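Local coordinates for protein heterodimeric restriction endonuclease R.BspD6I small subunit (Bacillus sp., PDB 2P14) that is the catalytic subunit of a heterodimeric type IIS restriction endonuclease, probably cutting DNA in complex with a partner subunit that acts as a site-specific nickase, at residues E59-E73 with S89-E103. Numbering follows the deposited sequence.
Sequences EDILVEYEHFSILIE and SVVRHLQEYKKKGIE. With SO4 (sulfate ion), chain C.
Glu59 brings its backbone N over one face of the His93 imidazole, while a water ties its OE1 to the carbonyl O of His93. Further along, Leu62 lays CD1 against Tyr97 CE1 (3.9 Å), and Glu64 accepts the phenol proton: Tyr97 OH lies 2.7 Å from Glu64 OE2, on the anti side of the carboxylate. Past the turn, Ser69 N donates to Glu103 O (2.8 Å), and Ser69 OG sits 2.7 Å from Tyr97 OH, so the phenol oxygen has two polar neighbours. Leu71 reaches over the Tyr97 face, CD1 4.3 Å from the ring centroid in a CH-pi contact. With CG anti to the backbone N (chi1 -172°), Tyr97 extends from helix 80-98 across strand 69-75, the first strand of a beta-alpha-beta unit of this PD-(D/E)XK-clan domain. Glu73, bent at chi2 (-79°), takes a nearly straight bond from His93 ND1 on the syn side of OE2 (2.7 Å); OE1 receives Asp60 N. A leucine in place of His93 would probably leave Glu73 OE2 without this donor and weaken the hold on the sulfate. Held by Glu73 through ND1, the imidazole points NE2 at this ion, probably from the crystallisation liquor; with Gly57 N and a weak Arg92 NH2 bond, the spot can probably accept an anion.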
ATOM      1  N   GLU A  59      -9.186  -6.753   1.934  1.00 12.78           N
ATOM      2  CA  GLU A  59      -7.847  -6.142   1.856  1.00 12.61           C
ATOM      3  C   GLU A  59      -6.925  -6.468   3.033  1.00 11.91           C
ATOM      4  O   GLU A  59      -7.368  -6.692   4.172  1.00 12.45           O
ATOM      5  CB  GLU A  59      -7.986  -4.615   1.719  1.00 13.13           C
ATOM      6  CG  GLU A  59      -8.750  -3.947   2.859  1.00 13.25           C
ATOM      7  CD  GLU A  59     -10.298  -3.917   2.671  1.00 16.21           C
ATOM      8  OE1 GLU A  59     -10.831  -4.575   1.736  1.00 14.90           O
ATOM      9  OE2 GLU A  59     -10.958  -3.235   3.497  1.00 16.23           O
ATOM     10  N   ASP A  60      -5.619  -6.463   2.762  1.00 11.14           N
ATOM     11  CA  ASP A  60      -4.649  -6.793   3.819  1.00 11.48           C
ATOM     12  C   ASP A  60      -4.727  -5.878   5.042  1.00 11.79           C
ATOM     13  O   ASP A  60      -4.652  -6.344   6.180  1.00 12.90           O
ATOM     14  CB  ASP A  60      -3.205  -6.758   3.288  1.00 11.89           C
ATOM     15  CG  ASP A  60      -2.933  -7.820   2.230  1.00 14.05           C
ATOM     16  OD1 ASP A  60      -3.702  -8.774   2.090  1.00 16.63           O
ATOM     17  OD2 ASP A  60      -1.923  -7.689   1.500  1.00 14.72           O
ATOM     18  N   ILE A  61      -4.883  -4.574   4.800  1.00 12.14           N
ATOM     19  CA  ILE A  61      -4.956  -3.561   5.861  1.00 12.24           C
ATOM     20  C   ILE A  61      -5.891  -2.478   5.369  1.00 12.52           C
ATOM     21  O   ILE A  61      -5.849  -2.115   4.197  1.00 12.62           O
ATOM     22  CB  ILE A  61      -3.583  -2.899   6.174  1.00 12.68           C
ATOM     23  CG1 ILE A  61      -2.524  -3.962   6.471  1.00 12.68           C
ATOM     24  CG2 ILE A  61      -3.676  -1.933   7.361  1.00 14.52           C
ATOM     25  CD1 ILE A  61      -1.098  -3.471   6.167  1.00 12.09           C
ATOM     26  N   LEU A  62      -6.749  -2.002   6.263  1.00 10.81           N
ATOM     27  CA  LEU A  62      -7.562  -0.816   5.957  1.00 11.06           C
ATOM     28  C   LEU A  62      -7.222   0.240   6.987  1.00 11.91           C
ATOM     29  O   LEU A  62      -7.209  -0.048   8.184  1.00 12.62           O
ATOM     30  CB  LEU A  62      -9.065  -1.120   6.047  1.00 11.54           C
ATOM     31  CG  LEU A  62     -10.015   0.069   5.954  1.00 12.10           C
ATOM     32  CD1 LEU A  62      -9.971   0.696   4.521  1.00 12.66           C
ATOM     33  CD2 LEU A  62     -11.435  -0.415   6.354  1.00 12.32           C
ATOM     34  N   VAL A  63      -6.937   1.467   6.518  1.00 12.68           N
ATOM     35  CA  VAL A  63      -6.828   2.598   7.454  1.00 12.48           C
ATOM     36  C   VAL A  63      -7.888   3.645   7.056  1.00 12.80           C
ATOM     37  O   VAL A  63      -7.955   4.079   5.891  1.00 12.94           O
ATOM     38  CB  VAL A  63      -5.397   3.199   7.500  1.00 13.18           C
ATOM     39  CG1 VAL A  63      -5.026   3.811   6.190  1.00 14.40           C
ATOM     40  CG2 VAL A  63      -5.240   4.225   8.626  1.00 13.64           C
ATOM     41  N   GLU A  64      -8.749   3.986   8.021  1.00 13.12           N
ATOM     42  CA  GLU A  64      -9.783   4.976   7.761  1.00 13.19           C
ATOM     43  C   GLU A  64      -9.424   6.265   8.461  1.00 13.87           C
ATOM     44  O   GLU A  64      -9.296   6.305   9.666  1.00 14.90           O
ATOM     45  CB  GLU A  64     -11.142   4.465   8.241  1.00 13.91           C
ATOM     46  CG  GLU A  64     -11.589   3.266   7.439  1.00 14.41           C
ATOM     47  CD  GLU A  64     -12.987   2.775   7.803  1.00 16.47           C
ATOM     48  OE1 GLU A  64     -13.319   2.772   9.027  1.00 19.86           O
ATOM     49  OE2 GLU A  64     -13.708   2.368   6.878  1.00 17.66           O
ATOM     50  N   TYR A  65      -9.219   7.321   7.685  1.00 14.26           N
ATOM     51  CA  TYR A  65      -8.978   8.634   8.253  1.00 14.63           C
ATOM     52  C   TYR A  65     -10.277   9.415   8.165  1.00 15.99           C
ATOM     53  O   TYR A  65     -11.269   8.952   7.609  1.00 15.96           O
ATOM     54  CB  TYR A  65      -7.912   9.351   7.464  1.00 13.62           C
ATOM     55  CG  TYR A  65      -6.573   8.658   7.503  1.00 12.07           C
ATOM     56  CD1 TYR A  65      -5.803   8.651   8.685  1.00 12.38           C
ATOM     57  CD2 TYR A  65      -6.068   8.021   6.365  1.00 13.70           C
ATOM     58  CE1 TYR A  65      -4.567   8.021   8.737  1.00 13.94           C
ATOM     59  CE2 TYR A  65      -4.821   7.384   6.397  1.00 14.74           C
ATOM     60  CZ  TYR A  65      -4.071   7.377   7.594  1.00 13.25           C
ATOM     61  OH  TYR A  65      -2.832   6.749   7.598  1.00 13.84           O
ATOM     62  N   GLU A  66     -10.254  10.641   8.666  1.00 17.12           N
ATOM     63  CA  GLU A  66     -11.467  11.428   8.667  1.00 19.10           C
ATOM     64  C   GLU A  66     -12.114  11.607   7.288  1.00 18.61           C
ATOM     65  O   GLU A  66     -13.322  11.405   7.143  1.00 19.82           O
ATOM     66  CB  GLU A  66     -11.127  12.788   9.267  1.00 19.56           C
ATOM     67  CG  GLU A  66     -12.307  13.655   9.536  1.00 23.20           C
ATOM     68  CD  GLU A  66     -11.957  14.614  10.601  1.00 29.14           C
ATOM     69  OE1 GLU A  66     -11.895  14.151  11.779  1.00 30.76           O
ATOM     70  OE2 GLU A  66     -11.706  15.797  10.241  1.00 30.49           O
ATOM     71  N   HIS A  67     -11.319  11.969   6.296  1.00 18.28           N
ATOM     72  CA  HIS A  67     -11.944  12.332   5.023  1.00 18.63           C
ATOM     73  C   HIS A  67     -11.734  11.313   3.914  1.00 17.64           C
ATOM     74  O   HIS A  67     -12.231  11.485   2.804  1.00 18.32           O
ATOM     75  CB  HIS A  67     -11.490  13.716   4.598  1.00 19.24           C
ATOM     76  CG  HIS A  67     -11.912  14.785   5.552  1.00 21.15           C
ATOM     77  ND1 HIS A  67     -13.231  15.143   5.716  1.00 25.31           N
ATOM     78  CD2 HIS A  67     -11.203  15.531   6.429  1.00 24.43           C
ATOM     79  CE1 HIS A  67     -13.316  16.083   6.642  1.00 24.55           C
ATOM     80  NE2 HIS A  67     -12.098  16.347   7.079  1.00 25.58           N
ATOM     81  N   PHE A  68     -10.999  10.238   4.216  1.00 14.90           N
ATOM     82  CA  PHE A  68     -10.687   9.264   3.169  1.00 14.40           C
ATOM     83  C   PHE A  68     -10.101   8.041   3.817  1.00 13.21           C
ATOM     84  O   PHE A  68      -9.701   8.094   4.992  1.00 13.15           O
ATOM     85  CB  PHE A  68      -9.681   9.826   2.147  1.00 14.10           C
ATOM     86  CG  PHE A  68      -8.267   9.932   2.670  1.00 13.24           C
ATOM     87  CD1 PHE A  68      -7.268   9.046   2.245  1.00 14.02           C
ATOM     88  CD2 PHE A  68      -7.921  10.914   3.606  1.00 11.36           C
ATOM     89  CE1 PHE A  68      -5.945   9.142   2.737  1.00 13.30           C
ATOM     90  CE2 PHE A  68      -6.605  11.007   4.110  1.00 13.37           C
ATOM     91  CZ  PHE A  68      -5.620  10.131   3.685  1.00 13.31           C
ATOM     92  N   SER A  69     -10.053   6.957   3.038  1.00 12.41           N
ATOM     93  CA  SER A  69      -9.478   5.697   3.495  1.00 12.22           C
ATOM     94  C   SER A  69      -8.360   5.243   2.554  1.00 13.03           C
ATOM     95  O   SER A  69      -8.347   5.615   1.372  1.00 12.79           O
ATOM     96  CB  SER A  69     -10.583   4.638   3.566  1.00 13.77           C
ATOM     97  OG  SER A  69     -11.550   5.079   4.506  1.00 13.73           O
ATOM     98  N   ILE A  70      -7.476   4.399   3.081  1.00 11.67           N
ATOM     99  CA  ILE A  70      -6.475   3.731   2.255  1.00 12.14           C
ATOM    100  C   ILE A  70      -6.569   2.248   2.511  1.00 11.15           C
ATOM    101  O   ILE A  70      -6.550   1.821   3.667  1.00 12.03           O
ATOM    102  CB  ILE A  70      -5.026   4.158   2.552  1.00 12.46           C
ATOM    103  CG1 ILE A  70      -4.867   5.685   2.586  1.00 13.20           C
ATOM    104  CG2 ILE A  70      -4.078   3.575   1.508  1.00 13.94           C
ATOM    105  CD1 ILE A  70      -3.480   6.110   3.083  1.00 14.30           C
ATOM    106  N   LEU A  71      -6.760   1.507   1.425  1.00 10.30           N
ATOM    107  CA  LEU A  71      -6.681   0.039   1.500  1.00 11.42           C
ATOM    108  C   LEU A  71      -5.236  -0.259   1.158  1.00 12.15           C
ATOM    109  O   LEU A  71      -4.738   0.170   0.124  1.00 13.30           O
ATOM    110  CB  LEU A  71      -7.594  -0.613   0.482  1.00 11.04           C
ATOM    111  CG  LEU A  71      -9.087  -0.671   0.784  1.00 10.93           C
ATOM    112  CD1 LEU A  71      -9.653   0.757   0.720  1.00 13.51           C
ATOM    113  CD2 LEU A  71      -9.800  -1.541  -0.192  1.00 15.01           C
ATOM    114  N   ILE A  72      -4.549  -1.030   1.997  1.00 12.52           N
ATOM    115  CA  ILE A  72      -3.156  -1.325   1.759  1.00 13.35           C
ATOM    116  C   ILE A  72      -3.025  -2.817   1.441  1.00 13.71           C
ATOM    117  O   ILE A  72      -3.504  -3.688   2.206  1.00 13.74           O
ATOM    118  CB  ILE A  72      -2.272  -0.927   2.941  1.00 14.31           C
ATOM    119  CG1 ILE A  72      -2.426   0.585   3.243  1.00 14.82           C
ATOM    120  CG2 ILE A  72      -0.829  -1.212   2.600  1.00 16.13           C
ATOM    121  CD1 ILE A  72      -2.844   0.849   4.634  1.00 21.58           C
ATOM    122  N   GLU A  73      -2.448  -3.093   0.275  1.00 12.74           N
ATOM    123  CA  GLU A  73      -2.282  -4.456  -0.247  1.00 12.88           C
ATOM    124  C   GLU A  73      -0.781  -4.701  -0.357  1.00 13.45           C
ATOM    125  O   GLU A  73      -0.108  -3.935  -1.000  1.00 13.52           O
ATOM    126  CB  GLU A  73      -2.957  -4.609  -1.609  1.00 13.35           C
ATOM    127  CG  GLU A  73      -4.423  -4.172  -1.603  1.00 15.37           C
ATOM    128  CD  GLU A  73      -5.379  -5.175  -1.029  1.00 16.02           C
ATOM    129  OE1 GLU A  73      -5.004  -6.126  -0.282  1.00 16.14           O
ATOM    130  OE2 GLU A  73      -6.563  -4.994  -1.308  1.00 14.52           O
ATOM    131  N   SER A  89      -7.693  -9.229  -7.167  1.00 17.29           N
ATOM    132  CA  SER A  89      -8.075  -9.001  -5.784  1.00 17.07           C
ATOM    133  C   SER A  89      -7.825  -7.543  -5.354  1.00 16.41           C
ATOM    134  O   SER A  89      -8.642  -6.990  -4.618  1.00 16.75           O
ATOM    135  CB  SER A  89      -7.403 -10.003  -4.859  1.00 18.23           C
ATOM    136  OG  SER A  89      -6.017  -9.842  -4.915  1.00 20.25           O
ATOM    137  N   VAL A  90      -6.732  -6.919  -5.826  1.00 15.28           N
ATOM    138  CA  VAL A  90      -6.496  -5.497  -5.514  1.00 14.83           C
ATOM    139  C   VAL A  90      -7.658  -4.657  -6.018  1.00 15.34           C
ATOM    140  O   VAL A  90      -8.198  -3.811  -5.298  1.00 14.67           O
ATOM    141  CB  VAL A  90      -5.154  -4.997  -6.112  1.00 14.20           C
ATOM    142  CG1 VAL A  90      -5.078  -3.453  -6.139  1.00 15.10           C
ATOM    143  CG2 VAL A  90      -3.984  -5.566  -5.288  1.00 14.71           C
ATOM    144  N   VAL A  91      -8.058  -4.882  -7.261  1.00 14.85           N
ATOM    145  CA  VAL A  91      -9.118  -4.049  -7.825  1.00 15.67           C
ATOM    146  C   VAL A  91     -10.462  -4.364  -7.168  1.00 14.80           C
ATOM    147  O   VAL A  91     -11.237  -3.450  -6.844  1.00 15.00           O
ATOM    148  CB  VAL A  91      -9.161  -4.188  -9.364  1.00 16.51           C
ATOM    149  CG1 VAL A  91     -10.436  -3.515  -9.934  1.00 19.58           C
ATOM    150  CG2 VAL A  91      -7.889  -3.549  -9.963  1.00 16.43           C
ATOM    151  N   ARG A  92     -10.739  -5.655  -6.999  1.00 15.11           N
ATOM    152  CA  ARG A  92     -11.998  -6.081  -6.395  1.00 16.17           C
ATOM    153  C   ARG A  92     -12.170  -5.509  -4.985  1.00 15.29           C
ATOM    154  O   ARG A  92     -13.265  -5.074  -4.600  1.00 15.66           O
ATOM    155  CB  ARG A  92     -12.098  -7.618  -6.350  1.00 16.78           C
ATOM    156  CG  ARG A  92     -13.413  -8.155  -5.779  1.00 20.27           C
ATOM    157  CD  ARG A  92     -13.491  -9.684  -5.894  1.00 22.28           C
ATOM    158  NE  ARG A  92     -12.594 -10.389  -4.973  1.00 32.47           N
ATOM    159  CZ  ARG A  92     -11.448 -10.974  -5.334  1.00 34.68           C
ATOM    160  NH1 ARG A  92     -11.045 -10.948  -6.598  1.00 36.36           N
ATOM    161  NH2 ARG A  92     -10.703 -11.590  -4.436  1.00 36.68           N
ATOM    162  N   HIS A  93     -11.121  -5.540  -4.171  1.00 14.61           N
ATOM    163  CA  HIS A  93     -11.303  -5.031  -2.823  1.00 13.52           C
ATOM    164  C   HIS A  93     -11.668  -3.551  -2.834  1.00 14.06           C
ATOM    165  O   HIS A  93     -12.503  -3.101  -2.045  1.00 14.15           O
ATOM    166  CB  HIS A  93     -10.047  -5.214  -1.967  1.00 13.89           C
ATOM    167  CG  HIS A  93      -9.641  -6.636  -1.778  1.00 14.59           C
ATOM    168  ND1 HIS A  93      -8.345  -6.977  -1.454  1.00 13.26           N
ATOM    169  CD2 HIS A  93     -10.334  -7.798  -1.882  1.00 15.52           C
ATOM    170  CE1 HIS A  93      -8.261  -8.294  -1.340  1.00 16.31           C
ATOM    171  NE2 HIS A  93      -9.451  -8.814  -1.598  1.00 15.23           N
ATOM    172  N   LEU A  94     -11.013  -2.807  -3.721  1.00 13.81           N
ATOM    173  CA  LEU A  94     -11.283  -1.379  -3.794  1.00 13.50           C
ATOM    174  C   LEU A  94     -12.696  -1.116  -4.291  1.00 14.40           C
ATOM    175  O   LEU A  94     -13.366  -0.242  -3.764  1.00 14.40           O
ATOM    176  CB  LEU A  94     -10.251  -0.680  -4.681  1.00 13.85           C
ATOM    177  CG  LEU A  94     -10.327   0.873  -4.707  1.00 12.44           C
ATOM    178  CD1 LEU A  94     -10.309   1.505  -3.330  1.00 14.31           C
ATOM    179  CD2 LEU A  94      -9.166   1.383  -5.500  1.00 15.46           C
ATOM    180  N   GLN A  95     -13.096  -1.849  -5.322  1.00 14.69           N
ATOM    181  CA  GLN A  95     -14.454  -1.700  -5.865  1.00 16.74           C
ATOM    182  C   GLN A  95     -15.470  -1.928  -4.767  1.00 16.50           C
ATOM    183  O   GLN A  95     -16.422  -1.159  -4.585  1.00 17.68           O
ATOM    184  CB  GLN A  95     -14.695  -2.719  -6.982  1.00 16.46           C
ATOM    185  CG  GLN A  95     -14.039  -2.402  -8.295  1.00 20.12           C
ATOM    186  CD  GLN A  95     -14.250  -3.507  -9.327  1.00 21.10           C
ATOM    187  OE1 GLN A  95     -14.472  -4.677  -8.984  1.00 25.98           O
ATOM    188  NE2 GLN A  95     -14.144  -3.143 -10.596  1.00 26.18           N
ATOM    189  N   GLU A  96     -15.258  -2.990  -4.005  1.00 14.80           N
ATOM    190  CA  GLU A  96     -16.176  -3.310  -2.921  1.00 16.01           C
ATOM    191  C   GLU A  96     -16.248  -2.208  -1.878  1.00 15.79           C
ATOM    192  O   GLU A  96     -17.329  -1.806  -1.432  1.00 16.12           O
ATOM    193  CB  GLU A  96     -15.781  -4.645  -2.297  1.00 16.73           C
ATOM    194  CG  GLU A  96     -16.143  -5.805  -3.215  1.00 21.98           C
ATOM    195  CD  GLU A  96     -17.653  -6.048  -3.318  1.00 28.89           C
ATOM    196  OE1 GLU A  96     -18.388  -5.736  -2.354  1.00 31.01           O
ATOM    197  OE2 GLU A  96     -18.093  -6.579  -4.367  1.00 34.96           O
ATOM    198  N   TYR A  97     -15.079  -1.714  -1.465  1.00 15.03           N
ATOM    199  CA  TYR A  97     -15.070  -0.671  -0.457  1.00 14.61           C
ATOM    200  C   TYR A  97     -15.750   0.582  -0.990  1.00 14.65           C
ATOM    201  O   TYR A  97     -16.458   1.279  -0.235  1.00 15.47           O
ATOM    202  CB  TYR A  97     -13.627  -0.339  -0.028  1.00 14.00           C
ATOM    203  CG  TYR A  97     -13.591   0.609   1.147  1.00 14.75           C
ATOM    204  CD1 TYR A  97     -13.699   0.136   2.456  1.00 15.23           C
ATOM    205  CD2 TYR A  97     -13.502   1.996   0.946  1.00 16.21           C
ATOM    206  CE1 TYR A  97     -13.682   1.005   3.543  1.00 13.49           C
ATOM    207  CE2 TYR A  97     -13.486   2.876   1.998  1.00 13.32           C
ATOM    208  CZ  TYR A  97     -13.578   2.389   3.303  1.00 13.52           C
ATOM    209  OH  TYR A  97     -13.570   3.259   4.373  1.00 14.29           O
ATOM    210  N   LYS A  98     -15.486   0.902  -2.257  1.00 15.26           N
ATOM    211  CA  LYS A  98     -16.023   2.149  -2.852  1.00 16.44           C
ATOM    212  C   LYS A  98     -17.549   2.136  -2.940  1.00 17.07           C
ATOM    213  O   LYS A  98     -18.159   3.197  -3.079  1.00 16.56           O
ATOM    214  CB  LYS A  98     -15.401   2.422  -4.210  1.00 16.94           C
ATOM    215  CG  LYS A  98     -13.929   2.799  -4.170  1.00 20.96           C
ATOM    216  CD  LYS A  98     -13.681   4.124  -3.507  1.00 23.59           C
ATOM    217  CE  LYS A  98     -14.226   5.320  -4.305  1.00 24.91           C
ATOM    218  NZ  LYS A  98     -13.447   5.658  -5.530  1.00 24.29           N
ATOM    219  N   LYS A  99     -18.167   0.967  -2.850  1.00 15.88           N
ATOM    220  CA  LYS A  99     -19.647   0.898  -2.772  1.00 16.05           C
ATOM    221  C   LYS A  99     -20.208   1.732  -1.608  1.00 15.35           C
ATOM    222  O   LYS A  99     -21.389   2.150  -1.643  1.00 15.66           O
ATOM    223  CB  LYS A  99     -20.144  -0.532  -2.644  1.00 16.40           C
ATOM    224  CG  LYS A  99     -20.005  -1.343  -3.924  1.00 19.84           C
ATOM    225  CD  LYS A  99     -20.370  -2.799  -3.669  1.00 24.39           C
ATOM    226  CE  LYS A  99     -19.902  -3.748  -4.765  1.00 30.17           C
ATOM    227  NZ  LYS A  99     -19.976  -3.169  -6.137  1.00 33.39           N
ATOM    228  N   LYS A 100     -19.374   1.994  -0.603  1.00 14.63           N
ATOM    229  CA  LYS A 100     -19.771   2.757   0.595  1.00 14.57           C
ATOM    230  C   LYS A 100     -19.872   4.250   0.324  1.00 14.10           C
ATOM    231  O   LYS A 100     -20.431   4.987   1.125  1.00 14.11           O
ATOM    232  CB  LYS A 100     -18.786   2.524   1.752  1.00 15.94           C
ATOM    233  CG  LYS A 100     -18.637   1.066   2.168  1.00 15.64           C
ATOM    234  CD  LYS A 100     -17.399   0.884   3.059  1.00 19.45           C
ATOM    235  CE  LYS A 100     -17.241  -0.542   3.526  1.00 22.21           C
ATOM    236  NZ  LYS A 100     -18.300  -0.846   4.523  1.00 26.26           N
ATOM    237  N   GLY A 101     -19.299   4.697  -0.787  1.00 14.06           N
ATOM    238  CA  GLY A 101     -19.361   6.129  -1.119  1.00 15.06           C
ATOM    239  C   GLY A 101     -18.326   6.989  -0.412  1.00 16.16           C
ATOM    240  O   GLY A 101     -18.460   8.220  -0.337  1.00 16.94           O
ATOM    241  N   ILE A 102     -17.287   6.350   0.118  1.00 15.94           N
ATOM    242  CA  ILE A 102     -16.241   7.039   0.885  1.00 15.76           C
ATOM    243  C   ILE A 102     -15.025   7.190  -0.014  1.00 15.31           C
ATOM    244  O   ILE A 102     -14.639   6.258  -0.748  1.00 16.39           O
ATOM    245  CB  ILE A 102     -15.863   6.209   2.139  1.00 16.20           C
ATOM    246  CG1 ILE A 102     -17.089   6.084   3.068  1.00 15.88           C
ATOM    247  CG2 ILE A 102     -14.646   6.822   2.871  1.00 16.47           C
ATOM    248  CD1 ILE A 102     -16.961   5.028   4.151  1.00 17.52           C
ATOM    249  N   GLU A 103     -14.421   8.362   0.007  1.00 14.89           N
ATOM    250  CA  GLU A 103     -13.205   8.566  -0.782  1.00 14.18           C
ATOM    251  C   GLU A 103     -12.130   7.549  -0.320  1.00 12.67           C
ATOM    252  O   GLU A 103     -11.820   7.487   0.879  1.00 13.67           O
ATOM    253  CB  GLU A 103     -12.717  10.012  -0.655  1.00 14.42           C
ATOM    254  CG  GLU A 103     -11.549  10.309  -1.573  1.00 15.32           C
ATOM    255  CD  GLU A 103     -10.967  11.715  -1.426  1.00 17.10           C
ATOM    256  OE1 GLU A 103     -11.445  12.452  -0.543  1.00 20.44           O
ATOM    257  OE2 GLU A 103      -9.995  12.049  -2.169  1.00 18.66           O
TER
HETATM  258  S   SO4 C 194      -8.476 -12.313  -1.587  1.00 21.27           S
HETATM  259  O1  SO4 C 194      -9.670 -11.551  -1.983  1.00 21.15           O
HETATM  260  O2  SO4 C 194      -7.941 -12.982  -2.783  1.00 23.83           O
HETATM  261  O3  SO4 C 194      -8.847 -13.292  -0.560  1.00 20.92           O
HETATM  262  O4  SO4 C 194      -7.485 -11.375  -1.052  1.00 23.31           O
HETATM  263  O   HOH W   1     -13.139  -4.349   0.329  1.00 17.51           O
HETATM  264  O   HOH W   2     -15.100  10.362   2.057  1.00 23.53           O
HETATM  265  O   HOH W   3     -13.596  13.055   1.204  1.00 27.22           O
HETATM  266  O   HOH W   4      -7.413  -2.911  -2.842  1.00 14.28           O